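Long-range contacts in Can2 (PDB 7BDV), which binds cyclic tetra-adenylate through its CARF domains and acts as a dual-specificity nuclease that potentiates type III CRISPR defence: residues Y14-S19 / V37-T42; P28-P33 / Q54-V59; Y71-T76 / A102-D107; A90-T95 / R114-V119. All blocks are in the same frame, centred on the assembly; numbering follows the deposited sequence.

Contact 1 of 4, residues Y14-S19 / V37-T42; sequences YVCLLS and VILLYT. With nucleotides of chain E.
C16 and L39 interlock on one face of a strand pair: the SG of C16 lies 3.6 Å from CD2 of L39 and also leans on CG1 of V37. With SG set between its backbone N and carbonyl carbon (chi1 49°), the sulfur fills the dip between two alternate side chains of the adjacent strand. The L39 methyl is in turn the bump between C16 and L18, meeting CD2 of L18 at 4.2 Å. Further back, CD2 of the Y14 ring rests beside both V37 methyls, the two side chains pointing the same way. The backbones beneath are the parallel strands 13-17 and 36-41, joined through helix 23-31 as a beta-alpha-beta unit of the Rossmann-like CARF domain. I38 and L40 each donate and accept, bonding to Y14, C16 and L18 in alternation; the last, L18 N to L40 O, is 2.9 Å. On the opposite face, V15 and L17 form the ridges and L40 fills the groove, its CD2 4.1 Å from L17 CD1 and 4.2 Å from V15 CG1. CG2 of V15 lies beside CB and CD1 of I38. Past the strand ends a water donates to both L18 O and T42 OG1. There each segment meets the cyclic nucleotide: S19 OG donates to OP1 of A1 of chain E (2.6 Å), and T42 OG1 to N1 of A4 of chain E (2.8 Å).

Contact 2 of 4, residues P28-P33 / Q54-V59; sequences PVIQAP and QATESV
V59 reaches P33, V29 and I30 with its two methyls, and its path shows how a short forked side chain can join two helix ends without any polar bond. Its CB points toward segment 28-33 and divides there. The CG1 branch, anti to the backbone N (chi1 165°), meets the P33 ring 3.5 Å from CB and 3.7 Å from CG, the first tighter than usual van der Waals contact; the two side chains cross at about a right angle. The same methyl is 3.8 Å from V29 O and 4.3 Å from V29 CG1. The CG2 branch goes to CD1 of I30, a looser approach. From there the seam continues toward helix 47-55, I30 CD1 touching A55 O and lying 4.0 Å from CG2 of T56. V29 CG1 also meets that T56 methyl, at 3.8 Å, the two side chains crossing at a slant. What presents V59 is a type I beta turn from T56 to V59, closed by V59 N donating to T56 O (2.9 Å). The hydroxyl of T56 is occupied elsewhere, hydrogen-bonded to F52 O in the preceding helical turn. Beneath the seam V29 rests on Y14 of the sheet, while I30 also touches P140 and Q145. Apolar packing between the ends of successive helices, each following a parallel strand on the same side of a sheet, is typical of the Rossmann-like fold on which CARF domains are built.

Contact 3 of 4, residues Y71-T76 / A102-D107; sequences YQYAQT and ALAAFD
Y73 and A104 have their CA atoms 5.5 Å apart, the nearest pair of CA atoms between the first turn of helix 73-86 and the middle of helix 99-111. The pair illustrates helix packing in the Rossmann-like CARF domain, where close approach is made at a small residue. Q72 occupies the N-cap of the first helix, and its carbonyl oxygen accepts from T76 N. The CB methyl of A104 sits 3.5 Å from Y73 O and equally near CG2 of T76, seated between a carbonyl and a side chain of the facing turn. The Y73 ring reaches across to the backbone of L103 and A104. Its CG stands anti to the backbone N (chi1 -171°), and farther along the ring CE1 comes within 3.6 Å of A104 N. CB of L103 meets the ring at its edge, in the ring plane, 3.9 Å from CE1. No hydrogen bond links the two segments. Outside them, Y73 packs on F106 of the second subunit and L103 on L103 of that subunit, so this helix pair contributes to the dimer interface. The carboxylate of D107 has its own polar partner, OD2 bonding to Q77 NE2. What it shares with Y73 is packing: the two side chains cross at about a right angle, with ring and carboxylate planes 52° apart and the tyrosine OH 3.9 Å from CB of D107.

Contact 4 of 4, residues A90-T95 / R114-V119; sequences AILNVT and RPIIYV. With nucleotides of chain E.
T95 lays its CG2 over one face of the Y118 ring, 4.1 Å from the centroid and 21° off the ring normal, a CH-pi contact at the edge of the ligand site. Its hydroxyl turns elsewhere: OG1 accepts V119 N at 3.1 Å, carrying the pairing past the end of strand 90-93. N93 positions this threonine through an Asx turn, OD1 accepting T95 N, while ND2 is held by Y14 OH and P24 O. Behind lies the regular parallel ladder of a beta-alpha-beta unit, in which L92 N bonds to P115 O, I117 N to L92 O and V94 N to I117 O. CG2 of I116 packs against V94 CG1 at 3.8 Å. At the far end R114 grips A90 O side-on with NE (3.0 Å) and NH2 (3.2 Å); NE lies in the carbonyl plane, NH2 above it, and P115 CD sits over the rim of one guanidinium face. From the second subunit, K99 donates to T95 O. Y118 OH donates to OP1 of A2 of chain E at 2.5 Å, with the phosphate oxygen in the ring plane. A neutral hydroxyl thus meets a negatively charged phosphate oxygen, which would be expected to strengthen that bond.

In the fold
Contacts 1 and 4 are the core of the CARF domain: strands 13-17 and 90-93 are neighbours in one sheet, and V15 N probably bonds to I91 O between them. Both are backbone ladders, and both end at the cyclic nucleotide with hydroxyl donors. Contact 3 packs helix on helix and contact 2 joins helix ends and the turns after them; neither has cross-segment hydrogen bonds. Contact 2, partly exposed, lies over the sheet face carrying Y14, where P28 touches I117 and V119 of contact 4. Contact 3, buried partly by the second subunit, serves the other face, where F106 packs on I116 and A102 lies beside L17. The centres of contacts 2 and 3 are about 26 Å apart.

Contact 1 of 4, residues Y14-S19 / V37-T42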
# COMPACT_ATOMS: atom_id res chain seq x y z
N TYR A 14 -5.12 29.23 -12.71
CA TYR A 14 -5.35 28.12 -11.75
C TYR A 14 -4.00 27.74 -11.13
O TYR A 14 -3.05 27.44 -11.86
CB TYR A 14 -6.05 27.01 -12.52
CG TYR A 14 -6.24 25.70 -11.82
CD1 TYR A 14 -7.27 25.52 -10.93
CD2 TYR A 14 -5.43 24.63 -12.10
CE1 TYR A 14 -7.52 24.28 -10.34
CE2 TYR A 14 -5.64 23.38 -11.52
CZ TYR A 14 -6.67 23.23 -10.61
OH TYR A 14 -6.88 22.02 -10.01
N VAL A 15 -3.89 27.87 -9.81
CA VAL A 15 -2.63 27.61 -9.07
C VAL A 15 -2.80 26.30 -8.31
O VAL A 15 -3.76 26.20 -7.49
CB VAL A 15 -2.26 28.78 -8.14
CG1 VAL A 15 -1.00 28.50 -7.33
CG2 VAL A 15 -2.14 30.08 -8.91
N CYS A 16 -1.94 25.32 -8.55
CA CYS A 16 -2.04 24.07 -7.78
C CYS A 16 -0.69 23.61 -7.25
O CYS A 16 0.39 24.01 -7.78
CB CYS A 16 -2.84 23.01 -8.51
SG CYS A 16 -2.33 22.78 -10.22
N LEU A 17 -0.76 22.86 -6.15
CA LEU A 17 0.43 22.41 -5.38
C LEU A 17 0.64 20.94 -5.72
O LEU A 17 -0.24 20.15 -5.35
CB LEU A 17 0.14 22.58 -3.88
CG LEU A 17 0.18 23.99 -3.33
CD1 LEU A 17 -0.72 24.92 -4.11
CD2 LEU A 17 -0.23 23.99 -1.87
N LEU A 18 1.76 20.57 -6.35
CA LEU A 18 2.00 19.18 -6.80
C LEU A 18 2.55 18.34 -5.64
O LEU A 18 3.38 18.83 -4.86
CB LEU A 18 2.97 19.17 -7.97
CG LEU A 18 2.47 19.89 -9.23
CD1 LEU A 18 3.24 19.43 -10.46
CD2 LEU A 18 0.98 19.65 -9.45
N SER A 19 2.18 17.07 -5.62
CA SER A 19 2.46 16.13 -4.51
C SER A 19 2.23 14.71 -5.00
O SER A 19 1.96 14.55 -6.25
CB SER A 19 1.61 16.50 -3.30
OG SER A 19 0.24 16.42 -3.58
N VAL A 37 -2.39 27.54 -16.07
CA VAL A 37 -2.12 26.75 -14.83
C VAL A 37 -0.72 27.10 -14.33
O VAL A 37 0.23 27.04 -15.13
CB VAL A 37 -2.26 25.25 -15.11
CG1 VAL A 37 -1.88 24.41 -13.89
CG2 VAL A 37 -3.64 24.91 -15.62
N ILE A 38 -0.60 27.51 -13.06
CA ILE A 38 0.69 27.65 -12.33
C ILE A 38 0.87 26.40 -11.46
O ILE A 38 0.05 26.22 -10.52
CB ILE A 38 0.77 28.96 -11.54
CG1 ILE A 38 0.68 30.17 -12.49
CG2 ILE A 38 2.05 29.06 -10.71
CD1 ILE A 38 0.46 31.45 -11.80
N LEU A 39 1.87 25.59 -11.76
CA LEU A 39 2.22 24.36 -11.00
C LEU A 39 3.35 24.70 -10.00
O LEU A 39 4.45 25.09 -10.44
CB LEU A 39 2.66 23.26 -11.96
CG LEU A 39 1.68 22.88 -13.08
CD1 LEU A 39 2.29 21.84 -13.99
CD2 LEU A 39 0.36 22.39 -12.51
N LEU A 40 3.06 24.62 -8.71
CA LEU A 40 4.07 24.71 -7.64
C LEU A 40 4.63 23.32 -7.38
O LEU A 40 3.92 22.53 -6.73
CB LEU A 40 3.42 25.31 -6.40
CG LEU A 40 3.41 26.83 -6.28
CD1 LEU A 40 3.10 27.51 -7.60
CD2 LEU A 40 2.43 27.28 -5.22
N TYR A 41 5.83 23.02 -7.89
CA TYR A 41 6.49 21.70 -7.69
C TYR A 41 7.63 21.88 -6.68
O TYR A 41 7.98 23.02 -6.36
CB TYR A 41 6.97 21.10 -9.01
CG TYR A 41 8.15 21.80 -9.63
CD1 TYR A 41 7.99 22.88 -10.48
CD2 TYR A 41 9.44 21.35 -9.38
CE1 TYR A 41 9.08 23.52 -11.04
CE2 TYR A 41 10.54 21.99 -9.93
CZ TYR A 41 10.36 23.08 -10.76
OH TYR A 41 11.44 23.70 -11.30
N THR A 42 8.19 20.78 -6.18
CA THR A 42 9.25 20.81 -5.15
C THR A 42 10.50 20.15 -5.70
O THR A 42 10.42 19.43 -6.70
CB THR A 42 8.75 20.15 -3.87
OG1 THR A 42 8.46 18.81 -4.24
CG2 THR A 42 7.52 20.82 -3.31
P A E 4 1.04 16.65 5.54
OP1 A E 4 1.72 17.95 5.76
OP2 A E 4 -0.39 16.25 5.52
O5' A E 4 1.63 16.40 4.07
C5' A E 4 1.22 15.30 3.30
C4' A E 4 1.26 15.76 1.86
O4' A E 4 2.57 16.32 1.56
C3' A E 4 1.02 14.65 0.85
O3' A E 4 0.12 15.16 -0.15
C2' A E 4 2.43 14.37 0.33
O2' A E 4 2.48 13.72 -0.92
C1' A E 4 3.01 15.78 0.33
N9 A E 4 4.45 15.87 0.29
C8 A E 4 5.38 15.19 1.09
N7 A E 4 6.62 15.51 0.80
C5 A E 4 6.52 16.42 -0.26
C6 A E 4 7.48 17.10 -1.04
N6 A E 4 8.79 16.95 -0.84
N1 A E 4 7.06 17.92 -2.04
C2 A E 4 5.73 18.02 -2.24
N3 A E 4 4.73 17.44 -1.57
C4 A E 4 5.20 16.63 -0.59
P A E 1 -0.81 14.19 -0.99
OP1 A E 1 -0.45 14.20 -2.47
OP2 A E 1 -0.95 12.75 -0.52
O5' A E 1 -2.17 14.98 -0.78
C5' A E 1 -3.29 14.56 -1.55
C4' A E 1 -4.50 15.20 -0.95
O4' A E 1 -5.57 15.13 -1.91
C3' A E 1 -5.05 14.51 0.30
O3' A E 1 -5.87 15.42 0.98
C2' A E 1 -6.02 13.50 -0.29
O2' A E 1 -6.98 13.11 0.66
C1' A E 1 -6.64 14.40 -1.36
N9 A E 1 -7.32 13.79 -2.47
C8 A E 1 -8.47 14.27 -3.02
N7 A E 1 -8.87 13.57 -4.05
C5 A E 1 -7.91 12.59 -4.19
C6 A E 1 -7.76 11.55 -5.11
N6 A E 1 -8.60 11.31 -6.10
N1 A E 1 -6.67 10.77 -4.98
C2 A E 1 -5.81 11.01 -3.99
N3 A E 1 -5.86 11.93 -3.06
C4 A E 1 -6.93 12.72 -3.22
O HOH W 1 6.02 18.24 -5.69

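Contact 2 of 4, residues P28-P33 / Q54-V59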
# COMPACT_ATOMS: atom_id res chain seq x y z
N PRO A 28 -10.27 19.08 -11.83
CA PRO A 28 -10.84 20.38 -12.20
C PRO A 28 -10.41 20.95 -13.57
O PRO A 28 -11.18 21.67 -14.17
CB PRO A 28 -10.38 21.30 -11.07
CG PRO A 28 -10.09 20.35 -9.92
CD PRO A 28 -9.50 19.15 -10.58
N VAL A 29 -9.21 20.63 -14.03
CA VAL A 29 -8.61 21.11 -15.32
C VAL A 29 -9.26 20.37 -16.50
O VAL A 29 -9.51 21.02 -17.54
CB VAL A 29 -7.08 20.94 -15.30
CG1 VAL A 29 -6.44 21.13 -16.67
CG2 VAL A 29 -6.44 21.87 -14.28
N ILE A 30 -9.55 19.07 -16.33
CA ILE A 30 -10.21 18.24 -17.38
C ILE A 30 -11.68 18.65 -17.48
O ILE A 30 -12.20 18.72 -18.62
CB ILE A 30 -10.06 16.73 -17.08
CG1 ILE A 30 -8.61 16.30 -16.89
CG2 ILE A 30 -10.75 15.91 -18.15
CD1 ILE A 30 -7.71 16.58 -18.06
N GLN A 31 -12.34 18.88 -16.33
CA GLN A 31 -13.76 19.28 -16.23
C GLN A 31 -13.96 20.62 -16.96
O GLN A 31 -14.90 20.68 -17.79
CB GLN A 31 -14.19 19.36 -14.77
CG GLN A 31 -15.69 19.61 -14.62
CD GLN A 31 -16.22 19.18 -13.27
OE1 GLN A 31 -16.11 18.02 -12.87
NE2 GLN A 31 -16.81 20.13 -12.55
N ALA A 32 -13.15 21.62 -16.64
CA ALA A 32 -13.29 23.04 -17.06
C ALA A 32 -11.90 23.63 -17.37
O ALA A 32 -11.23 24.18 -16.50
CB ALA A 32 -13.99 23.82 -15.96
N PRO A 33 -11.41 23.51 -18.61
CA PRO A 33 -10.05 23.96 -18.95
C PRO A 33 -9.80 25.44 -18.66
O PRO A 33 -10.53 26.28 -19.15
CB PRO A 33 -9.95 23.69 -20.46
CG PRO A 33 -10.98 22.60 -20.71
CD PRO A 33 -12.11 22.89 -19.75
N GLN A 54 1.09 15.09 -19.14
CA GLN A 54 0.64 13.84 -19.78
C GLN A 54 -0.84 13.58 -19.45
O GLN A 54 -1.60 13.20 -20.38
CB GLN A 54 1.53 12.67 -19.33
CG GLN A 54 1.34 11.39 -20.10
CD GLN A 54 1.42 11.62 -21.60
OE1 GLN A 54 2.19 12.43 -22.08
NE2 GLN A 54 0.58 10.91 -22.34
N ALA A 55 -1.25 13.80 -18.20
CA ALA A 55 -2.64 13.58 -17.76
C ALA A 55 -3.57 14.59 -18.45
O ALA A 55 -4.72 14.22 -18.73
CB ALA A 55 -2.75 13.69 -16.26
N THR A 56 -3.10 15.81 -18.70
CA THR A 56 -3.94 16.90 -19.25
C THR A 56 -3.62 17.13 -20.74
O THR A 56 -4.04 18.17 -21.23
CB THR A 56 -3.80 18.20 -18.45
OG1 THR A 56 -2.44 18.65 -18.54
CG2 THR A 56 -4.19 18.06 -17.00
N GLU A 57 -2.96 16.19 -21.43
CA GLU A 57 -2.53 16.36 -22.86
C GLU A 57 -3.75 16.68 -23.75
O GLU A 57 -3.57 17.47 -24.69
CB GLU A 57 -1.80 15.12 -23.38
N SER A 58 -4.92 16.09 -23.46
CA SER A 58 -6.19 16.26 -24.22
C SER A 58 -6.72 17.70 -24.11
O SER A 58 -7.57 18.07 -24.90
CB SER A 58 -7.25 15.30 -23.74
OG SER A 58 -6.82 13.95 -23.83
N VAL A 59 -6.23 18.46 -23.13
CA VAL A 59 -6.72 19.81 -22.76
C VAL A 59 -5.51 20.73 -22.70
O VAL A 59 -5.14 21.21 -21.62
CB VAL A 59 -7.44 19.74 -21.40
CG1 VAL A 59 -7.64 21.12 -20.79
CG2 VAL A 59 -8.76 18.99 -21.50

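Contact 3 of 4, residues Y71-T76 / A102-D107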
# COMPACT_ATOMS: atom_id res chain seq x y z
N TYR A 71 8.65 22.67 3.13
CA TYR A 71 8.56 22.95 4.60
C TYR A 71 9.03 24.36 4.94
O TYR A 71 9.55 24.52 6.05
CB TYR A 71 9.36 21.89 5.37
CG TYR A 71 8.85 20.50 5.14
CD1 TYR A 71 7.64 20.09 5.66
CD2 TYR A 71 9.56 19.59 4.36
CE1 TYR A 71 7.16 18.80 5.44
CE2 TYR A 71 9.08 18.31 4.12
CZ TYR A 71 7.88 17.92 4.66
OH TYR A 71 7.39 16.66 4.43
N GLN A 72 8.79 25.34 4.05
CA GLN A 72 9.23 26.75 4.26
C GLN A 72 8.03 27.69 4.12
O GLN A 72 7.78 28.14 3.01
CB GLN A 72 10.33 27.10 3.25
CG GLN A 72 11.74 26.80 3.75
CD GLN A 72 12.77 26.95 2.65
OE1 GLN A 72 12.64 27.77 1.74
NE2 GLN A 72 13.82 26.14 2.71
N TYR A 73 7.35 28.00 5.23
CA TYR A 73 6.10 28.79 5.28
C TYR A 73 6.31 30.15 4.59
O TYR A 73 5.58 30.42 3.60
CB TYR A 73 5.67 29.00 6.73
CG TYR A 73 4.30 29.61 6.90
CD1 TYR A 73 3.16 28.89 6.58
CD2 TYR A 73 4.15 30.90 7.39
CE1 TYR A 73 1.90 29.45 6.73
CE2 TYR A 73 2.89 31.46 7.56
CZ TYR A 73 1.76 30.73 7.26
OH TYR A 73 0.53 31.30 7.43
N ALA A 74 7.24 30.96 5.10
CA ALA A 74 7.46 32.37 4.71
C ALA A 74 7.86 32.47 3.23
O ALA A 74 7.37 33.37 2.53
CB ALA A 74 8.50 33.01 5.59
N GLN A 75 8.69 31.54 2.76
CA GLN A 75 9.17 31.53 1.36
C GLN A 75 8.00 31.22 0.42
O GLN A 75 7.95 31.80 -0.70
CB GLN A 75 10.33 30.55 1.22
CG GLN A 75 11.58 30.96 1.99
CD GLN A 75 11.55 30.62 3.47
OE1 GLN A 75 10.49 30.43 4.08
NE2 GLN A 75 12.73 30.52 4.05
N THR A 76 7.07 30.35 0.82
CA THR A 76 5.90 30.00 -0.02
C THR A 76 4.96 31.20 -0.04
O THR A 76 4.41 31.46 -1.12
CB THR A 76 5.26 28.68 0.42
OG1 THR A 76 6.27 27.70 0.23
CG2 THR A 76 4.04 28.29 -0.38
N ALA A 102 0.27 24.35 1.69
CA ALA A 102 -1.14 24.66 1.61
C ALA A 102 -1.48 25.80 2.56
O ALA A 102 -2.23 26.68 2.14
CB ALA A 102 -1.99 23.44 1.90
N LEU A 103 -1.00 25.79 3.82
CA LEU A 103 -1.29 26.89 4.78
C LEU A 103 -0.76 28.22 4.23
O LEU A 103 -1.46 29.24 4.35
CB LEU A 103 -0.66 26.58 6.14
CG LEU A 103 -1.30 25.45 6.94
CD1 LEU A 103 -0.40 24.99 8.07
CD2 LEU A 103 -2.64 25.88 7.50
N ALA A 104 0.44 28.24 3.68
CA ALA A 104 1.11 29.45 3.16
C ALA A 104 0.26 30.06 2.05
O ALA A 104 -0.03 31.26 2.11
CB ALA A 104 2.49 29.10 2.68
N ALA A 105 -0.15 29.24 1.09
CA ALA A 105 -0.88 29.66 -0.13
C ALA A 105 -2.29 30.09 0.27
O ALA A 105 -2.74 31.14 -0.16
CB ALA A 105 -0.86 28.54 -1.15
N PHE A 106 -2.98 29.29 1.08
CA PHE A 106 -4.31 29.66 1.61
C PHE A 106 -4.26 31.07 2.20
O PHE A 106 -5.10 31.93 1.82
CB PHE A 106 -4.78 28.65 2.66
CG PHE A 106 -6.20 28.84 3.08
CD1 PHE A 106 -7.24 28.34 2.33
CD2 PHE A 106 -6.48 29.50 4.26
CE1 PHE A 106 -8.55 28.48 2.76
CE2 PHE A 106 -7.79 29.62 4.70
CZ PHE A 106 -8.83 29.13 3.94
N ASP A 107 -3.32 31.31 3.11
CA ASP A 107 -3.16 32.60 3.84
C ASP A 107 -3.13 33.79 2.86
O ASP A 107 -3.85 34.77 3.11
CB ASP A 107 -1.90 32.59 4.70
CG ASP A 107 -1.75 33.86 5.52
OD1 ASP A 107 -2.44 33.97 6.56
OD2 ASP A 107 -0.97 34.75 5.10

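Contact 4 of 4, residues A90-T95 / R114-V119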
# COMPACT_ATOMS: atom_id res chain seq x y z
N ALA A 90 -6.11 35.11 -9.96
CA ALA A 90 -5.69 33.72 -9.76
C ALA A 90 -6.77 33.01 -8.91
O ALA A 90 -7.39 33.69 -8.09
CB ALA A 90 -4.35 33.72 -9.10
N ILE A 91 -6.96 31.71 -9.10
CA ILE A 91 -7.75 30.82 -8.19
C ILE A 91 -6.80 29.72 -7.67
O ILE A 91 -5.96 29.26 -8.46
CB ILE A 91 -8.99 30.25 -8.92
CG1 ILE A 91 -9.69 29.12 -8.17
CG2 ILE A 91 -8.62 29.79 -10.32
CD1 ILE A 91 -11.04 28.79 -8.73
N LEU A 92 -6.92 29.37 -6.39
CA LEU A 92 -6.04 28.37 -5.72
C LEU A 92 -6.82 27.07 -5.55
O LEU A 92 -7.93 27.10 -5.01
CB LEU A 92 -5.57 28.90 -4.37
CG LEU A 92 -4.75 27.92 -3.54
CD1 LEU A 92 -3.40 27.70 -4.17
CD2 LEU A 92 -4.58 28.41 -2.11
N ASN A 93 -6.22 25.98 -6.01
CA ASN A 93 -6.54 24.59 -5.61
C ASN A 93 -5.61 24.22 -4.45
O ASN A 93 -4.45 24.06 -4.69
CB ASN A 93 -6.45 23.63 -6.79
CG ASN A 93 -6.99 22.25 -6.43
OD1 ASN A 93 -7.06 21.87 -5.25
ND2 ASN A 93 -7.33 21.49 -7.45
N VAL A 94 -6.14 24.16 -3.23
CA VAL A 94 -5.35 24.01 -1.97
C VAL A 94 -5.31 22.52 -1.57
O VAL A 94 -4.83 22.21 -0.46
CB VAL A 94 -5.97 24.91 -0.87
CG1 VAL A 94 -7.30 24.37 -0.36
CG2 VAL A 94 -5.02 25.19 0.29
N THR A 95 -5.76 21.61 -2.44
CA THR A 95 -5.90 20.15 -2.12
C THR A 95 -4.51 19.48 -2.10
O THR A 95 -4.27 18.59 -1.29
CB THR A 95 -6.80 19.40 -3.12
OG1 THR A 95 -7.86 20.23 -3.58
CG2 THR A 95 -7.36 18.12 -2.54
N ARG A 114 -9.41 35.92 -2.79
CA ARG A 114 -9.40 35.07 -4.01
C ARG A 114 -10.22 33.81 -3.76
O ARG A 114 -10.35 33.35 -2.62
CB ARG A 114 -7.97 34.69 -4.39
CG ARG A 114 -7.02 35.85 -4.65
CD ARG A 114 -7.51 36.91 -5.63
NE ARG A 114 -8.05 36.33 -6.84
CZ ARG A 114 -9.13 36.74 -7.49
NH1 ARG A 114 -9.80 37.81 -7.08
NH2 ARG A 114 -9.48 36.09 -8.58
N PRO A 115 -10.81 33.24 -4.83
CA PRO A 115 -11.43 31.92 -4.76
C PRO A 115 -10.42 30.81 -4.43
O PRO A 115 -9.29 30.78 -4.94
CB PRO A 115 -12.04 31.67 -6.14
CG PRO A 115 -11.89 32.98 -6.91
CD PRO A 115 -10.91 33.84 -6.16
N ILE A 116 -10.85 29.89 -3.58
CA ILE A 116 -10.02 28.74 -3.12
C ILE A 116 -10.91 27.51 -3.14
O ILE A 116 -11.94 27.51 -2.46
CB ILE A 116 -9.42 28.99 -1.72
CG1 ILE A 116 -8.58 30.26 -1.66
CG2 ILE A 116 -8.60 27.77 -1.32
CD1 ILE A 116 -8.24 30.72 -0.24
N ILE A 117 -10.50 26.49 -3.90
CA ILE A 117 -11.24 25.22 -4.04
C ILE A 117 -10.46 24.09 -3.36
O ILE A 117 -9.24 24.17 -3.26
CB ILE A 117 -11.52 24.94 -5.52
CG1 ILE A 117 -10.25 24.52 -6.28
CG2 ILE A 117 -12.20 26.14 -6.16
CD1 ILE A 117 -10.54 23.91 -7.62
N TYR A 118 -11.19 23.08 -2.91
CA TYR A 118 -10.65 21.85 -2.31
C TYR A 118 -11.50 20.69 -2.83
O TYR A 118 -12.72 20.81 -2.82
CB TYR A 118 -10.67 21.95 -0.78
CG TYR A 118 -10.19 20.70 -0.10
CD1 TYR A 118 -11.06 19.63 0.11
CD2 TYR A 118 -8.88 20.56 0.33
CE1 TYR A 118 -10.62 18.47 0.73
CE2 TYR A 118 -8.42 19.39 0.93
CZ TYR A 118 -9.31 18.36 1.15
OH TYR A 118 -8.87 17.21 1.72
N VAL A 119 -10.84 19.63 -3.33
CA VAL A 119 -11.49 18.48 -3.97
C VAL A 119 -11.67 17.38 -2.92
O VAL A 119 -10.67 16.86 -2.48
CB VAL A 119 -10.73 17.96 -5.19
CG1 VAL A 119 -11.43 16.76 -5.74
CG2 VAL A 119 -10.62 19.03 -6.27
P A E 1 -0.81 14.19 -0.99
OP1 A E 1 -0.45 14.20 -2.47
OP2 A E 1 -0.95 12.75 -0.52
O5' A E 1 -2.17 14.98 -0.78
C5' A E 1 -3.29 14.56 -1.55
C4' A E 1 -4.50 15.20 -0.95
O4' A E 1 -5.57 15.13 -1.91
C3' A E 1 -5.05 14.51 0.30
O3' A E 1 -5.87 15.42 0.98
C2' A E 1 -6.02 13.50 -0.29
O2' A E 1 -6.98 13.11 0.66
C1' A E 1 -6.64 14.40 -1.36
N9 A E 1 -7.32 13.79 -2.47
C8 A E 1 -8.47 14.27 -3.02
N7 A E 1 -8.87 13.57 -4.05
C5 A E 1 -7.91 12.59 -4.19
C6 A E 1 -7.76 11.55 -5.11
N6 A E 1 -8.60 11.31 -6.10
N1 A E 1 -6.67 10.77 -4.98
C2 A E 1 -5.81 11.01 -3.99
N3 A E 1 -5.86 11.93 -3.06
C4 A E 1 -6.93 12.72 -3.22
P A E 2 -5.41 16.18 2.33
OP1 A E 2 -6.48 17.19 2.56
OP2 A E 2 -3.95 16.47 2.48
O5' A E 2 -5.76 15.08 3.45
C5' A E 2 -4.90 13.95 3.58
C4' A E 2 -4.85 13.64 5.06
O4' A E 2 -6.23 13.50 5.51
C3' A E 2 -4.14 12.37 5.51
O3' A E 2 -3.43 12.61 6.76
C2' A E 2 -5.32 11.40 5.69
O2' A E 2 -5.13 10.34 6.62
C1' A E 2 -6.34 12.34 6.29
N9 A E 2 -7.71 11.92 6.25
C8 A E 2 -8.43 11.50 5.13
N7 A E 2 -9.66 11.18 5.44
C5 A E 2 -9.75 11.39 6.82
C6 A E 2 -10.79 11.22 7.73
N6 A E 2 -11.97 10.77 7.35
N1 A E 2 -10.58 11.53 9.03
C2 A E 2 -9.36 11.96 9.38
N3 A E 2 -8.29 12.17 8.61
C4 A E 2 -8.56 11.85 7.32